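Local coordinates for packaging protein UL32 (Human herpesvirus 8 type M, PDB 6XF9) that forms a pentameric ring required for herpesviral genome packaging and probably helps bring newly made capsids to nuclear replication compartments, at residues N290-C299 with I355-H366; F423-A431 with P459-A467. One frame throughout, in Å; residues are numbered along the deposited sequence.

In the fold
Both contacts are buried and lie in the C-terminal half of the chain, about 15 Å apart between centres, and each also comes within reach of a second subunit of the pentamer. Contact 1 joins a beta-hairpin and the start of helix 297-304 to helices 349-357 and 360-369 through a zinc ion and a leucine knob; its exposed edge is the hairpin turn. Contact 2 packs helix 416-430 on the last helix, 459-465. The C-terminal carboxylate links them: Ala467 OXT of contact 2 forms a salt bridge with Lys365 of contact 1. Contact 1 is fixed by metal bonds and apolar filling, contact 2 by an aromatic edge with weak or long polar links.

Contact 1: N290-C299 with I355-H366; sequences NGTASVCLLC and IRGCTPQEIHKH. With ZN (zinc ion), chain P.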
ATOM      1  N   ASN D 290      32.780  -1.632 -14.826  1.00 62.55           N
ATOM      2  CA  ASN D 290      32.976  -3.015 -15.194  1.00 62.69           C
ATOM      3  C   ASN D 290      33.594  -3.273 -16.532  1.00 63.41           C
ATOM      4  O   ASN D 290      33.159  -4.070 -17.219  1.00 63.58           O
ATOM      5  CB  ASN D 290      31.701  -3.777 -15.069  1.00 61.67           C
ATOM      6  CG  ASN D 290      31.573  -4.488 -13.785  1.00 61.80           C
ATOM      7  OD1 ASN D 290      31.900  -5.635 -13.682  1.00 62.40           O
ATOM      8  ND2 ASN D 290      31.147  -3.797 -12.777  1.00 61.22           N
ATOM      9  N   GLY D 291      34.598  -2.581 -16.941  1.00 47.91           N
ATOM     10  CA  GLY D 291      35.153  -2.888 -18.241  1.00 48.49           C
ATOM     11  C   GLY D 291      34.329  -2.408 -19.412  1.00 48.25           C
ATOM     12  O   GLY D 291      34.602  -2.799 -20.550  1.00 48.60           O
ATOM     13  N   THR D 292      33.296  -1.620 -19.167  1.00 47.10           N
ATOM     14  CA  THR D 292      32.525  -0.985 -20.217  1.00 46.74           C
ATOM     15  C   THR D 292      32.562   0.517 -20.004  1.00 46.99           C
ATOM     16  O   THR D 292      33.034   1.004 -18.975  1.00 47.27           O
ATOM     17  CB  THR D 292      31.076  -1.451 -20.213  1.00 45.52           C
ATOM     18  OG1 THR D 292      30.413  -0.887 -19.078  1.00 44.64           O
ATOM     19  CG2 THR D 292      31.022  -2.946 -20.118  1.00 45.55           C
ATOM     20  N   ALA D 293      32.048   1.250 -20.990  1.00 45.92           N
ATOM     21  CA  ALA D 293      31.978   2.703 -20.934  1.00 46.27           C
ATOM     22  C   ALA D 293      30.631   3.136 -21.489  1.00 45.71           C
ATOM     23  O   ALA D 293      29.993   2.399 -22.244  1.00 44.99           O
ATOM     24  CB  ALA D 293      33.120   3.345 -21.720  1.00 47.26           C
ATOM     25  N   SER D 294      30.192   4.343 -21.117  1.00 56.77           N
ATOM     26  CA  SER D 294      28.888   4.795 -21.595  1.00 55.75           C
ATOM     27  C   SER D 294      28.862   5.038 -23.089  1.00 56.35           C
ATOM     28  O   SER D 294      27.765   5.157 -23.647  1.00 55.48           O
ATOM     29  CB  SER D 294      28.442   6.068 -20.892  1.00 56.26           C
ATOM     30  OG  SER D 294      29.419   7.067 -21.013  1.00 58.11           O
ATOM     31  N   VAL D 295      30.017   5.124 -23.747  1.00 42.86           N
ATOM     32  CA  VAL D 295      30.087   5.165 -25.204  1.00 43.29           C
ATOM     33  C   VAL D 295      30.456   3.770 -25.687  1.00 42.61           C
ATOM     34  O   VAL D 295      31.575   3.307 -25.474  1.00 42.85           O
ATOM     35  CB  VAL D 295      31.093   6.211 -25.705  1.00 44.43           C
ATOM     36  CG1 VAL D 295      31.205   6.144 -27.218  1.00 43.54           C
ATOM     37  CG2 VAL D 295      30.666   7.590 -25.300  1.00 45.37           C
ATOM     38  N   CYS D 296      29.538   3.088 -26.350  1.00 47.87           N
ATOM     39  CA  CYS D 296      29.808   1.739 -26.812  1.00 46.23           C
ATOM     40  C   CYS D 296      30.536   1.770 -28.143  1.00 45.08           C
ATOM     41  O   CYS D 296      30.082   2.424 -29.091  1.00 43.93           O
ATOM     42  CB  CYS D 296      28.512   0.969 -26.944  1.00 43.79           C
ATOM     43  SG  CYS D 296      28.739  -0.629 -27.716  1.00 42.44           S
ATOM     44  N   LEU D 297      31.682   1.089 -28.215  1.00 56.73           N
ATOM     45  CA  LEU D 297      32.473   1.159 -29.443  1.00 55.86           C
ATOM     46  C   LEU D 297      31.879   0.310 -30.543  1.00 54.06           C
ATOM     47  O   LEU D 297      31.977   0.677 -31.714  1.00 53.25           O
ATOM     48  CB  LEU D 297      33.903   0.698 -29.203  1.00 56.90           C
ATOM     49  CG  LEU D 297      34.883   1.776 -28.795  1.00 57.93           C
ATOM     50  CD1 LEU D 297      36.153   1.095 -28.301  1.00 58.78           C
ATOM     51  CD2 LEU D 297      35.156   2.643 -29.995  1.00 57.06           C
ATOM     52  N   LEU D 298      31.244  -0.811 -30.189  1.00 43.91           N
ATOM     53  CA  LEU D 298      30.643  -1.667 -31.197  1.00 42.33           C
ATOM     54  C   LEU D 298      29.425  -1.022 -31.836  1.00 40.52           C
ATOM     55  O   LEU D 298      29.061  -1.374 -32.964  1.00 39.52           O
ATOM     56  CB  LEU D 298      30.286  -3.021 -30.588  1.00 42.89           C
ATOM     57  CG  LEU D 298      31.450  -3.693 -29.859  1.00 44.89           C
ATOM     58  CD1 LEU D 298      31.013  -4.963 -29.180  1.00 45.63           C
ATOM     59  CD2 LEU D 298      32.516  -3.999 -30.872  1.00 45.30           C
ATOM     60  N   CYS D 299      28.743  -0.124 -31.130  1.00 45.96           N
ATOM     61  CA  CYS D 299      27.674   0.631 -31.775  1.00 44.22           C
ATOM     62  C   CYS D 299      28.232   1.651 -32.751  1.00 44.54           C
ATOM     63  O   CYS D 299      27.588   1.950 -33.760  1.00 43.24           O
ATOM     64  CB  CYS D 299      26.790   1.329 -30.736  1.00 44.37           C
ATOM     65  SG  CYS D 299      25.602   0.243 -29.870  1.00 43.15           S
ATOM     66  N   ILE D 355      37.240  -5.112 -32.628  1.00 53.94           N
ATOM     67  CA  ILE D 355      36.301  -6.006 -31.954  1.00 54.16           C
ATOM     68  C   ILE D 355      37.041  -6.928 -30.991  1.00 55.77           C
ATOM     69  O   ILE D 355      36.621  -7.126 -29.846  1.00 56.53           O
ATOM     70  CB  ILE D 355      35.476  -6.788 -32.993  1.00 53.74           C
ATOM     71  CG1 ILE D 355      34.539  -5.838 -33.760  1.00 51.84           C
ATOM     72  CG2 ILE D 355      34.693  -7.923 -32.342  1.00 54.66           C
ATOM     73  CD1 ILE D 355      33.750  -6.519 -34.882  1.00 51.42           C
ATOM     74  N   ARG D 356      38.154  -7.506 -31.441  1.00 73.04           N
ATOM     75  CA  ARG D 356      38.924  -8.428 -30.606  1.00 74.24           C
ATOM     76  C   ARG D 356      39.643  -7.733 -29.466  1.00 74.44           C
ATOM     77  O   ARG D 356      40.058  -8.402 -28.516  1.00 75.55           O
ATOM     78  CB  ARG D 356      39.917  -9.191 -31.466  1.00 74.87           C
ATOM     79  CG  ARG D 356      39.203 -10.043 -32.489  1.00 75.09           C
ATOM     80  CD  ARG D 356      40.173 -10.895 -33.250  1.00 76.01           C
ATOM     81  NE  ARG D 356      40.935 -11.745 -32.342  1.00 77.30           N
ATOM     82  CZ  ARG D 356      42.047 -12.382 -32.684  1.00 77.95           C
ATOM     83  NH1 ARG D 356      42.508 -12.274 -33.927  1.00 77.70           N
ATOM     84  NH2 ARG D 356      42.681 -13.143 -31.797  1.00 78.76           N
ATOM     85  N   GLY D 357      39.864  -6.424 -29.571  1.00 57.78           N
ATOM     86  CA  GLY D 357      40.453  -5.672 -28.475  1.00 57.84           C
ATOM     87  C   GLY D 357      39.466  -5.246 -27.410  1.00 57.85           C
ATOM     88  O   GLY D 357      39.882  -4.915 -26.295  1.00 58.31           O
ATOM     89  N   CYS D 358      38.174  -5.205 -27.741  1.00 56.66           N
ATOM     90  CA  CYS D 358      37.158  -4.885 -26.753  1.00 56.43           C
ATOM     91  C   CYS D 358      37.190  -5.895 -25.618  1.00 57.36           C
ATOM     92  O   CYS D 358      37.510  -7.071 -25.813  1.00 58.20           O
ATOM     93  CB  CYS D 358      35.769  -4.860 -27.389  1.00 55.49           C
ATOM     94  SG  CYS D 358      35.455  -3.447 -28.495  1.00 54.25           S
ATOM     95  N   THR D 359      36.837  -5.427 -24.424  1.00 45.81           N
ATOM     96  CA  THR D 359      36.752  -6.315 -23.282  1.00 46.39           C
ATOM     97  C   THR D 359      35.549  -7.246 -23.435  1.00 46.49           C
ATOM     98  O   THR D 359      34.580  -6.906 -24.118  1.00 45.99           O
ATOM     99  CB  THR D 359      36.637  -5.493 -22.000  1.00 45.99           C
ATOM    100  OG1 THR D 359      35.297  -5.000 -21.855  1.00 45.32           O
ATOM    101  CG2 THR D 359      37.563  -4.330 -22.075  1.00 45.69           C
ATOM    102  N   PRO D 360      35.582  -8.426 -22.800  1.00 41.63           N
ATOM    103  CA  PRO D 360      34.407  -9.317 -22.872  1.00 41.98           C
ATOM    104  C   PRO D 360      33.160  -8.687 -22.293  1.00 41.19           C
ATOM    105  O   PRO D 360      32.054  -9.095 -22.652  1.00 41.38           O
ATOM    106  CB  PRO D 360      34.839 -10.563 -22.082  1.00 42.94           C
ATOM    107  CG  PRO D 360      36.349 -10.472 -21.983  1.00 42.91           C
ATOM    108  CD  PRO D 360      36.655  -8.998 -21.968  1.00 42.13           C
ATOM    109  N   GLN D 361      33.294  -7.735 -21.369  1.00 54.93           N
ATOM    110  CA  GLN D 361      32.114  -7.017 -20.907  1.00 53.47           C
ATOM    111  C   GLN D 361      31.544  -6.109 -21.993  1.00 53.03           C
ATOM    112  O   GLN D 361      30.327  -6.044 -22.154  1.00 52.38           O
ATOM    113  CB  GLN D 361      32.441  -6.193 -19.672  1.00 52.88           C
ATOM    114  CG  GLN D 361      32.673  -6.966 -18.388  1.00 52.99           C
ATOM    115  CD  GLN D 361      34.062  -7.503 -18.274  1.00 54.03           C
ATOM    116  OE1 GLN D 361      34.951  -7.114 -19.028  1.00 54.64           O
ATOM    117  NE2 GLN D 361      34.284  -8.358 -17.286  1.00 54.49           N
ATOM    118  N   GLU D 362      32.386  -5.385 -22.747  1.00 57.22           N
ATOM    119  CA  GLU D 362      31.839  -4.533 -23.806  1.00 56.58           C
ATOM    120  C   GLU D 362      31.068  -5.360 -24.806  1.00 56.65           C
ATOM    121  O   GLU D 362      29.999  -4.947 -25.265  1.00 55.51           O
ATOM    122  CB  GLU D 362      32.924  -3.745 -24.536  1.00 56.66           C
ATOM    123  CG  GLU D 362      33.742  -2.800 -23.659  1.00 57.00           C
ATOM    124  CD  GLU D 362      34.585  -1.839 -24.475  1.00 56.99           C
ATOM    125  OE1 GLU D 362      35.819  -2.075 -24.543  1.00 57.29           O
ATOM    126  OE2 GLU D 362      34.010  -0.891 -25.081  1.00 56.82           O
ATOM    127  N   ILE D 363      31.606  -6.524 -25.173  1.00 42.22           N
ATOM    128  CA  ILE D 363      30.927  -7.390 -26.128  1.00 41.79           C
ATOM    129  C   ILE D 363      29.723  -8.046 -25.469  1.00 42.25           C
ATOM    130  O   ILE D 363      28.652  -8.158 -26.077  1.00 40.49           O
ATOM    131  CB  ILE D 363      31.923  -8.419 -26.693  1.00 42.99           C
ATOM    132  CG1 ILE D 363      32.957  -7.703 -27.553  1.00 42.20           C
ATOM    133  CG2 ILE D 363      31.225  -9.478 -27.523  1.00 43.22           C
ATOM    134  CD1 ILE D 363      34.208  -8.481 -27.741  1.00 43.24           C
ATOM    135  N   HIS D 364      29.865  -8.474 -24.208  1.00 44.02           N
ATOM    136  CA  HIS D 364      28.714  -8.987 -23.465  1.00 42.72           C
ATOM    137  C   HIS D 364      27.609  -7.949 -23.405  1.00 39.76           C
ATOM    138  O   HIS D 364      26.443  -8.243 -23.691  1.00 38.08           O
ATOM    139  CB  HIS D 364      29.124  -9.376 -22.045  1.00 43.16           C
ATOM    140  CG  HIS D 364      27.997  -9.917 -21.217  1.00 41.89           C
ATOM    141  ND1 HIS D 364      27.889  -9.688 -19.859  1.00 40.68           N
ATOM    142  CD2 HIS D 364      26.938 -10.694 -21.550  1.00 41.35           C
ATOM    143  CE1 HIS D 364      26.804 -10.286 -19.398  1.00 39.51           C
ATOM    144  NE2 HIS D 364      26.210 -10.904 -20.402  1.00 39.87           N
ATOM    145  N   LYS D 365      27.959  -6.724 -23.001  1.00 41.85           N
ATOM    146  CA  LYS D 365      26.983  -5.646 -22.901  1.00 39.04           C
ATOM    147  C   LYS D 365      26.309  -5.398 -24.229  1.00 37.48           C
ATOM    148  O   LYS D 365      25.090  -5.207 -24.287  1.00 35.41           O
ATOM    149  CB  LYS D 365      27.664  -4.379 -22.422  1.00 39.56           C
ATOM    150  CG  LYS D 365      26.850  -3.156 -22.608  1.00 37.75           C
ATOM    151  CD  LYS D 365      27.678  -1.935 -22.286  1.00 38.71           C
ATOM    152  CE  LYS D 365      27.007  -0.721 -22.832  1.00 37.57           C
ATOM    153  NZ  LYS D 365      27.681   0.475 -22.324  1.00 38.98           N
ATOM    154  N   HIS D 366      27.077  -5.393 -25.309  1.00 42.90           N
ATOM    155  CA  HIS D 366      26.511  -4.979 -26.588  1.00 40.88           C
ATOM    156  C   HIS D 366      25.635  -6.049 -27.201  1.00 40.06           C
ATOM    157  O   HIS D 366      24.557  -5.742 -27.709  1.00 38.20           O
ATOM    158  CB  HIS D 366      27.636  -4.605 -27.571  1.00 42.04           C
ATOM    159  CG  HIS D 366      27.156  -4.349 -28.966  1.00 39.99           C
ATOM    160  ND1 HIS D 366      26.623  -3.136 -29.361  1.00 38.32           N
ATOM    161  CD2 HIS D 366      27.099  -5.160 -30.046  1.00 39.69           C
ATOM    162  CE1 HIS D 366      26.268  -3.217 -30.631  1.00 37.09           C
ATOM    163  NE2 HIS D 366      26.534  -4.436 -31.066  1.00 37.86           N
TER
HETATM  164 ZN    ZN P 502      26.572  -1.200 -28.324  1.00 47.64          ZN
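A zinc site of the CxxC type, with three cysteines and one histidine, joins the two segments: Cys296 and Cys299 at the start of helix 297-304 and His366 from helix 360-369 bind the ion, and Cys373 completes the site. His366 ND1 lies 2.2 Å from the zinc. Cys299 SG sits at the edge of the imidazole, in its plane, while Cys296 SG approaches obliquely. One face of the ring is covered by Leu298 CB, 3.7 Å from the ring centroid and almost on its normal, a CH-pi contact. The same leucine is a knob among His366, Ile363, Ile355 and Glu362: its CD1 branch reaches Ile363 CG1 at 3.7 Å, and CD2 meets Cys358 SG at 3.8 Å. A branched apolar chain suits this place because it fills the hole while backing the ligand ring.

Farther along, the hairpin turn meets the beginning of helix 360-369. Thr359, the N-cap, places OG1 between its backbone N and carbonyl carbon (chi1 78°), where it donates to Gly291 O at 2.7 Å and accepts from Glu362 N at 3.1 Å. Gly291, with a positive phi and no side chain, lets the turn lie close against Thr359 and Gln361. Extended Lys365 passes Thr292 and gives a weak bond to Ala293 O, its stronger partner being the carboxylate of Ala467.

Cys296 SG also accepts a capping bond from Cys299 N at 3.5 Å. Such a bond would probably draw off part of the thiolate's negative charge, tempering a site with three sulfur ligands.

Contact 2: F423-A431 with P459-A467; sequences FLFKGLQNA and PSQTSHLYA
Phe425 presents the edge of its ring to helix 459-465, in a helix-helix packing where the two short segments run in roughly the same direction, with axes 10.3 Å apart at closest and crossing at -37°. Its CG stands anti to the backbone N, carrying the ring across the gap. CE1 lies 3.6 Å from Pro459 CB, the two side chains meeting at about a right angle, and Pro459 O, Ser463 N and Thr462 CG2 are also near the plane of the ring. A flat aromatic suits this position because its thin rim can lie against Pro459 and the small Thr462 and Ser463, close to the backbone of Pro459. Leu428 CD1 also touches Ser463, at OG.

One turn on from Phe425, Gln429 reaches out with an extended chain toward the end of the last helix. NE2 gives a weak bond to Tyr466 O, 2.9 Å away with an angle of only 125° at the hydrogen. The other end of the amide, OE1, accepts from Lys426 NZ at 2.9 Å, so both ends of the amide have a partner, though neither bond is well aligned.

Lys426 starts out away from the partner helix, but bends at chi2 and chi3 bring its ammonium back beside the C-terminal carboxylate. There it forms a weak bond to Ala467 O and a long salt bridge to Ala467 OXT; Asp370 is its stronger partner, and Lys365 also pairs with OXT. Two lysines thus probably keep the buried terminus ionised. Lys426 NZ approaches Gln429 OE1 from above the amide's carbonyl plane, 47° out of it.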
ATOM      1  N   PHE D 423      15.510   5.065 -23.722  1.00 42.66           N
ATOM      2  CA  PHE D 423      16.106   6.315 -23.242  1.00 44.05           C
ATOM      3  C   PHE D 423      15.841   6.555 -21.766  1.00 44.28           C
ATOM      4  O   PHE D 423      16.662   7.179 -21.084  1.00 45.27           O
ATOM      5  CB  PHE D 423      15.596   7.487 -24.066  1.00 45.37           C
ATOM      6  CG  PHE D 423      16.375   7.684 -25.304  1.00 45.70           C
ATOM      7  CD1 PHE D 423      17.644   8.214 -25.240  1.00 46.79           C
ATOM      8  CD2 PHE D 423      15.892   7.259 -26.516  1.00 44.99           C
ATOM      9  CE1 PHE D 423      18.403   8.360 -26.370  1.00 47.21           C
ATOM     10  CE2 PHE D 423      16.658   7.400 -27.656  1.00 45.22           C
ATOM     11  CZ  PHE D 423      17.913   7.954 -27.577  1.00 46.20           C
ATOM     12  N   LEU D 424      14.677   6.145 -21.276  1.00 40.78           N
ATOM     13  CA  LEU D 424      14.425   6.203 -19.843  1.00 40.79           C
ATOM     14  C   LEU D 424      15.437   5.349 -19.076  1.00 40.31           C
ATOM     15  O   LEU D 424      16.071   5.824 -18.127  1.00 40.99           O
ATOM     16  CB  LEU D 424      12.980   5.774 -19.577  1.00 40.25           C
ATOM     17  CG  LEU D 424      11.978   6.952 -19.570  1.00 41.49           C
ATOM     18  CD1 LEU D 424      12.129   7.910 -20.740  1.00 42.60           C
ATOM     19  CD2 LEU D 424      10.554   6.441 -19.536  1.00 41.11           C
ATOM     20  N   PHE D 425      15.673   4.113 -19.538  1.00 42.78           N
ATOM     21  CA  PHE D 425      16.616   3.215 -18.866  1.00 42.31           C
ATOM     22  C   PHE D 425      18.041   3.764 -18.897  1.00 43.37           C
ATOM     23  O   PHE D 425      18.706   3.848 -17.861  1.00 44.03           O
ATOM     24  CB  PHE D 425      16.551   1.834 -19.512  1.00 41.45           C
ATOM     25  CG  PHE D 425      17.541   0.851 -18.950  1.00 41.53           C
ATOM     26  CD1 PHE D 425      17.249   0.122 -17.812  1.00 41.34           C
ATOM     27  CD2 PHE D 425      18.746   0.628 -19.584  1.00 42.01           C
ATOM     28  CE1 PHE D 425      18.152  -0.795 -17.305  1.00 41.58           C
ATOM     29  CE2 PHE D 425      19.652  -0.288 -19.094  1.00 42.37           C
ATOM     30  CZ  PHE D 425      19.354  -1.002 -17.947  1.00 42.18           C
ATOM     31  N   LYS D 426      18.536   4.158 -20.069  1.00 43.57           N
ATOM     32  CA  LYS D 426      19.855   4.784 -20.099  1.00 44.77           C
ATOM     33  C   LYS D 426      19.911   5.986 -19.160  1.00 45.90           C
ATOM     34  O   LYS D 426      20.991   6.363 -18.682  1.00 46.88           O
ATOM     35  CB  LYS D 426      20.224   5.187 -21.530  1.00 45.33           C
ATOM     36  CG  LYS D 426      20.380   4.004 -22.469  1.00 44.27           C
ATOM     37  CD  LYS D 426      21.246   2.905 -21.856  1.00 44.18           C
ATOM     38  CE  LYS D 426      22.699   3.150 -22.150  1.00 45.41           C
ATOM     39  NZ  LYS D 426      23.597   2.322 -21.317  1.00 45.98           N
ATOM     40  N   GLY D 427      18.766   6.633 -18.933  1.00 58.72           N
ATOM     41  CA  GLY D 427      18.730   7.778 -18.034  1.00 59.64           C
ATOM     42  C   GLY D 427      18.881   7.397 -16.576  1.00 59.30           C
ATOM     43  O   GLY D 427      19.603   8.059 -15.825  1.00 60.28           O
ATOM     44  N   LEU D 428      18.181   6.350 -16.138  1.00 51.07           N
ATOM     45  CA  LEU D 428      18.354   5.941 -14.751  1.00 50.92           C
ATOM     46  C   LEU D 428      19.779   5.457 -14.512  1.00 51.25           C
ATOM     47  O   LEU D 428      20.321   5.622 -13.413  1.00 51.87           O
ATOM     48  CB  LEU D 428      17.331   4.862 -14.369  1.00 49.58           C
ATOM     49  CG  LEU D 428      17.351   3.479 -14.998  1.00 48.61           C
ATOM     50  CD1 LEU D 428      18.469   2.603 -14.468  1.00 48.81           C
ATOM     51  CD2 LEU D 428      16.044   2.801 -14.695  1.00 47.84           C
ATOM     52  N   GLN D 429      20.414   4.924 -15.550  1.00 50.55           N
ATOM     53  CA  GLN D 429      21.775   4.400 -15.509  1.00 50.94           C
ATOM     54  C   GLN D 429      22.844   5.492 -15.479  1.00 52.31           C
ATOM     55  O   GLN D 429      23.978   5.225 -15.069  1.00 53.00           O
ATOM     56  CB  GLN D 429      21.951   3.481 -16.718  1.00 50.44           C
ATOM     57  CG  GLN D 429      22.918   2.378 -16.566  1.00 50.65           C
ATOM     58  CD  GLN D 429      22.877   1.456 -17.758  1.00 50.13           C
ATOM     59  OE1 GLN D 429      22.346   1.814 -18.796  1.00 50.00           O
ATOM     60  NE2 GLN D 429      23.420   0.254 -17.611  1.00 50.27           N
ATOM     61  N   ASN D 430      22.544   6.691 -15.969  1.00 66.62           N
ATOM     62  CA  ASN D 430      23.545   7.748 -16.093  1.00 67.86           C
ATOM     63  C   ASN D 430      23.171   9.004 -15.308  1.00 68.35           C
ATOM     64  O   ASN D 430      23.802  10.050 -15.509  1.00 69.53           O
ATOM     65  CB  ASN D 430      23.743   8.133 -17.569  1.00 68.64           C
ATOM     66  CG  ASN D 430      24.449   7.054 -18.402  1.00 68.66           C
ATOM     67  OD1 ASN D 430      25.578   6.625 -18.104  1.00 69.15           O
ATOM     68  ND2 ASN D 430      23.761   6.600 -19.453  1.00 67.88           N
ATOM     69  N   ALA D 431      22.187   8.935 -14.409  1.00 58.45           N
ATOM     70  CA  ALA D 431      21.693  10.123 -13.719  1.00 59.06           C
ATOM     71  C   ALA D 431      20.873   9.688 -12.515  1.00 58.40           C
ATOM     72  O   ALA D 431      20.368   8.562 -12.452  1.00 57.45           O
ATOM     73  CB  ALA D 431      20.857  11.021 -14.638  1.00 59.69           C
ATOM     74  N   PRO D 459      17.035  -6.229 -17.299  1.00 45.08           N
ATOM     75  CA  PRO D 459      17.593  -4.875 -17.154  1.00 44.75           C
ATOM     76  C   PRO D 459      18.131  -4.560 -15.776  1.00 45.22           C
ATOM     77  O   PRO D 459      19.104  -3.804 -15.680  1.00 45.89           O
ATOM     78  CB  PRO D 459      16.407  -3.973 -17.501  1.00 43.81           C
ATOM     79  CG  PRO D 459      15.624  -4.779 -18.455  1.00 43.65           C
ATOM     80  CD  PRO D 459      15.758  -6.218 -18.030  1.00 44.32           C
ATOM     81  N   SER D 460      17.582  -5.143 -14.707  1.00 53.76           N
ATOM     82  CA  SER D 460      18.148  -4.879 -13.383  1.00 53.95           C
ATOM     83  C   SER D 460      19.552  -5.438 -13.287  1.00 55.06           C
ATOM     84  O   SER D 460      20.444  -4.792 -12.729  1.00 55.73           O
ATOM     85  CB  SER D 460      17.269  -5.482 -12.287  1.00 53.94           C
ATOM     86  OG  SER D 460      17.110  -6.884 -12.464  1.00 54.40           O
ATOM     87  N   GLN D 461      19.764  -6.638 -13.827  1.00 48.32           N
ATOM     88  CA  GLN D 461      21.116  -7.169 -13.924  1.00 49.34           C
ATOM     89  C   GLN D 461      21.994  -6.232 -14.741  1.00 49.71           C
ATOM     90  O   GLN D 461      23.100  -5.881 -14.317  1.00 50.59           O
ATOM     91  CB  GLN D 461      21.082  -8.582 -14.525  1.00 50.03           C
ATOM     92  CG  GLN D 461      22.445  -9.033 -15.038  1.00 51.70           C
ATOM     93  CD  GLN D 461      22.444 -10.414 -15.720  1.00 52.83           C
ATOM     94  OE1 GLN D 461      21.392 -11.038 -15.901  1.00 52.58           O
ATOM     95  NE2 GLN D 461      23.637 -10.872 -16.135  1.00 54.20           N
ATOM     96  N   THR D 462      21.493  -5.764 -15.893  1.00 43.47           N
ATOM     97  CA  THR D 462      22.286  -4.868 -16.735  1.00 43.70           C
ATOM     98  C   THR D 462      22.607  -3.577 -16.020  1.00 43.68           C
ATOM     99  O   THR D 462      23.741  -3.098 -16.076  1.00 44.71           O
ATOM    100  CB  THR D 462      21.563  -4.555 -18.039  1.00 43.12           C
ATOM    101  OG1 THR D 462      21.295  -5.773 -18.729  1.00 43.32           O
ATOM    102  CG2 THR D 462      22.412  -3.637 -18.917  1.00 43.72           C
ATOM    103  N   SER D 463      21.623  -2.985 -15.353  1.00 50.24           N
ATOM    104  CA  SER D 463      21.890  -1.733 -14.658  1.00 50.34           C
ATOM    105  C   SER D 463      22.893  -1.916 -13.533  1.00 51.28           C
ATOM    106  O   SER D 463      23.701  -1.013 -13.268  1.00 52.05           O
ATOM    107  CB  SER D 463      20.610  -1.156 -14.083  1.00 49.48           C
ATOM    108  OG  SER D 463      20.956  -0.008 -13.335  1.00 50.35           O
ATOM    109  N   HIS D 464      22.862  -3.066 -12.854  1.00 65.33           N
ATOM    110  CA  HIS D 464      23.871  -3.304 -11.830  1.00 66.08           C
ATOM    111  C   HIS D 464      25.252  -3.413 -12.472  1.00 67.07           C
ATOM    112  O   HIS D 464      26.214  -2.810 -11.987  1.00 67.84           O
ATOM    113  CB  HIS D 464      23.541  -4.557 -11.001  1.00 65.89           C
ATOM    114  CG  HIS D 464      22.498  -4.333  -9.936  1.00 65.47           C
ATOM    115  ND1 HIS D 464      22.681  -3.471  -8.872  1.00 65.84           N
ATOM    116  CD2 HIS D 464      21.301  -4.943  -9.720  1.00 64.89           C
ATOM    117  CE1 HIS D 464      21.609  -3.506  -8.090  1.00 65.54           C
ATOM    118  NE2 HIS D 464      20.762  -4.401  -8.575  1.00 64.78           N
ATOM    119  N   LEU D 465      25.353  -4.114 -13.607  1.00 46.56           N
ATOM    120  CA  LEU D 465      26.657  -4.508 -14.141  1.00 47.63           C
ATOM    121  C   LEU D 465      27.392  -3.372 -14.873  1.00 48.20           C
ATOM    122  O   LEU D 465      28.564  -3.102 -14.573  1.00 48.99           O
ATOM    123  CB  LEU D 465      26.489  -5.704 -15.085  1.00 47.96           C
ATOM    124  CG  LEU D 465      26.182  -7.104 -14.514  1.00 48.13           C
ATOM    125  CD1 LEU D 465      26.196  -8.189 -15.620  1.00 48.78           C
ATOM    126  CD2 LEU D 465      27.088  -7.471 -13.333  1.00 48.59           C
ATOM    127  N   TYR D 466      26.729  -2.665 -15.801  1.00 47.53           N
ATOM    128  CA  TYR D 466      27.438  -1.927 -16.850  1.00 48.22           C
ATOM    129  C   TYR D 466      27.022  -0.454 -16.928  1.00 47.99           C
ATOM    130  O   TYR D 466      26.022  -0.014 -16.346  1.00 47.07           O
ATOM    131  CB  TYR D 466      27.219  -2.581 -18.227  1.00 48.29           C
ATOM    132  CG  TYR D 466      27.744  -3.997 -18.308  1.00 48.88           C
ATOM    133  CD1 TYR D 466      28.993  -4.313 -17.818  1.00 49.91           C
ATOM    134  CD2 TYR D 466      26.981  -5.013 -18.843  1.00 48.66           C
ATOM    135  CE1 TYR D 466      29.493  -5.598 -17.872  1.00 50.60           C
ATOM    136  CE2 TYR D 466      27.464  -6.312 -18.901  1.00 49.70           C
ATOM    137  CZ  TYR D 466      28.721  -6.595 -18.404  1.00 50.77           C
ATOM    138  OH  TYR D 466      29.216  -7.881 -18.428  1.00 51.79           O
ATOM    139  N   ALA D 467      27.845   0.306 -17.660  1.00 61.31           N
ATOM    140  CA  ALA D 467      27.626   1.728 -17.953  1.00 61.32           C
ATOM    141  C   ALA D 467      26.800   1.913 -19.212  1.00 60.85           C
ATOM    142  O   ALA D 467      26.199   2.984 -19.404  1.00 60.83           O
ATOM    143  CB  ALA D 467      28.956   2.462 -18.100  1.00 62.22           C
ATOM    144  OXT ALA D 467      26.730   0.998 -20.051  1.00 60.71           O
TER